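Local coordinates for protein, Family 18 Chitinase (Crocus vernus, PDB 3SIM), which probably binds chitin and, as a family 18 glycosyl hydrolase with a TIM-barrel fold, is likely to hydrolyse its glycosidic bonds, at residues A[47-52]-A[99-104]. Numbering follows the deposited sequence.
Sequences STNGKF and VDSWVS
The Trp102 indole carries Gly50 CA over one face and the amide oxygen of Asn49 at its edge. In this TIM barrel the contact packs the loop between strands 28-37 and 53-54 against the first turns of helix 99-116. Gly50 CA sits 3.6 Å from the centroid of the five-membered ring of Trp102, over the face, a CH-pi contact. Asn49 OD1 lies in the indole plane, 3.6 Å from Trp102 CD1. Trp102 CZ2 lies at the edge of the Phe52 ring, near its plane, 3.9 Å from Phe52 CZ; the two rings meet obliquely, with planes at 85°. Trp102 CG is anti to the backbone N (chi1 -166°), which turns one face of the indole toward Gly50 CA. Gly50 has no room for a side chain: a CB would clash with Trp102 O. The two donors Gly50 N and Trp102 NE1 stand 3.3 Å apart and converge on Asp38 OD2, with a weak bond from Gly50 and a normal one from Trp102. An alanine at Trp102 would probably leave Gly50 CA and Phe52 CZ facing a gap and Asp38 without its indole donor. Asn49 OD1 accepts from Ala97 N, and Ser101 OG also bonds Ser98 OG. On the other branch of the amide, Asn49 ND2 donates to Ser101 OG at 3.0 Å, nearly straight at 159°, with the oxygen in the amide plane.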
loop_
_atom_site.group_PDB
_atom_site.type_symbol
_atom_site.label_atom_id
_atom_site.label_comp_id
_atom_site.label_asym_id
_atom_site.label_seq_id
_atom_site.Cartn_x
_atom_site.Cartn_y
_atom_site.Cartn_z
ATOM N N SER A 47 19.247 9.378 3.613
ATOM C CA SER A 47 18.818 8.238 4.360
ATOM C C SER A 47 19.261 8.210 5.833
ATOM O O SER A 47 20.317 8.647 6.153
ATOM C CB SER A 47 19.040 6.913 3.640
ATOM O OG SER A 47 20.322 6.424 3.707
ATOM N N THR A 48 18.386 7.696 6.677
ATOM C CA THR A 48 18.587 7.670 8.122
ATOM C C THR A 48 18.721 6.279 8.766
ATOM O O THR A 48 18.597 6.132 9.949
ATOM C CB THR A 48 17.511 8.391 8.853
ATOM O OG1 THR A 48 16.291 7.710 8.663
ATOM C CG2 THR A 48 17.402 9.868 8.428
ATOM N N ASN A 49 18.968 5.276 7.960
ATOM C CA ASN A 49 19.130 3.927 8.436
ATOM C C ASN A 49 17.924 3.387 9.271
ATOM O O ASN A 49 18.099 2.916 10.317
ATOM C CB ASN A 49 20.462 3.771 9.175
ATOM C CG ASN A 49 20.858 2.323 9.381
ATOM O OD1 ASN A 49 20.665 1.539 8.517
ATOM N ND2 ASN A 49 21.357 1.985 10.545
ATOM N N GLY A 50 16.711 3.528 8.766
ATOM C CA GLY A 50 15.530 3.065 9.432
ATOM C C GLY A 50 14.911 3.943 10.527
ATOM O O GLY A 50 14.041 3.498 11.191
ATOM N N LYS A 51 15.346 5.186 10.660
ATOM C CA LYS A 51 14.634 6.110 11.485
ATOM C C LYS A 51 13.505 6.809 10.713
ATOM O O LYS A 51 13.733 7.743 10.051
ATOM C CB LYS A 51 15.600 7.111 12.108
ATOM C CG LYS A 51 16.672 6.518 12.976
ATOM C CD LYS A 51 17.553 7.547 13.559
ATOM C CE LYS A 51 18.665 7.008 14.333
ATOM N NZ LYS A 51 18.372 6.426 15.604
ATOM N N PHE A 52 12.295 6.328 10.856
ATOM C CA PHE A 52 11.183 6.843 10.097
ATOM C C PHE A 52 10.706 8.237 10.481
ATOM O O PHE A 52 10.573 8.528 11.606
ATOM C CB PHE A 52 10.074 5.807 10.087
ATOM C CG PHE A 52 10.392 4.652 9.212
ATOM C CD1 PHE A 52 10.061 4.679 7.865
ATOM C CD2 PHE A 52 11.131 3.611 9.678
ATOM C CE1 PHE A 52 10.405 3.648 7.043
ATOM C CE2 PHE A 52 11.495 2.601 8.864
ATOM C CZ PHE A 52 11.105 2.613 7.537
ATOM N N VAL A 99 21.775 -4.959 9.019
ATOM C CA VAL A 99 20.446 -5.445 9.263
ATOM C C VAL A 99 19.988 -5.152 10.702
ATOM O O VAL A 99 18.892 -4.710 10.899
ATOM C CB VAL A 99 20.313 -6.923 8.949
ATOM C CG1 VAL A 99 19.052 -7.437 9.419
ATOM C CG2 VAL A 99 20.477 -7.185 7.464
ATOM N N ASP A 100 20.857 -5.428 11.662
ATOM C CA ASP A 100 20.545 -5.316 13.063
ATOM C C ASP A 100 20.251 -3.873 13.390
ATOM O O ASP A 100 19.321 -3.605 14.043
ATOM C CB ASP A 100 21.683 -5.813 13.971
ATOM C CG ASP A 100 21.739 -7.351 14.161
ATOM O OD1 ASP A 100 20.823 -8.102 13.895
ATOM O OD2 ASP A 100 22.757 -7.827 14.600
ATOM N N SER A 101 21.090 -2.953 12.927
ATOM C CA SER A 101 20.913 -1.538 13.192
ATOM C C SER A 101 19.667 -0.907 12.552
ATOM O O SER A 101 19.012 -0.171 13.169
ATOM C CB SER A 101 22.181 -0.714 12.966
ATOM O OG SER A 101 22.441 -0.552 11.643
ATOM N N TRP A 102 19.379 -1.257 11.308
ATOM C CA TRP A 102 18.175 -0.808 10.614
ATOM C C TRP A 102 16.890 -1.275 11.310
ATOM O O TRP A 102 16.111 -0.495 11.655
ATOM C CB TRP A 102 18.162 -1.246 9.141
ATOM C CG TRP A 102 17.153 -0.563 8.336
ATOM C CD1 TRP A 102 17.332 0.537 7.581
ATOM C CD2 TRP A 102 15.789 -0.925 8.184
ATOM N NE1 TRP A 102 16.198 0.866 6.966
ATOM C CE2 TRP A 102 15.222 0.007 7.338
ATOM C CE3 TRP A 102 14.981 -1.940 8.687
ATOM C CZ2 TRP A 102 13.903 -0.022 7.006
ATOM C CZ3 TRP A 102 13.646 -1.953 8.337
ATOM C CH2 TRP A 102 13.141 -1.005 7.502
ATOM N N VAL A 103 16.810 -2.552 11.629
ATOM C CA VAL A 103 15.683 -3.137 12.307
ATOM C C VAL A 103 15.438 -2.481 13.696
ATOM O O VAL A 103 14.370 -2.085 13.985
ATOM C CB VAL A 103 15.840 -4.655 12.460
ATOM C CG1 VAL A 103 14.810 -5.195 13.371
ATOM C CG2 VAL A 103 15.776 -5.339 11.132
ATOM N N SER A 104 16.485 -2.277 14.476
ATOM C CA SER A 104 16.326 -1.635 15.770
ATOM C C SER A 104 15.739 -0.216 15.639
ATOM O O SER A 104 14.818 0.118 16.318
ATOM C CB SER A 104 17.661 -1.584 16.493
ATOM O OG SER A 104 17.558 -0.797 17.614
#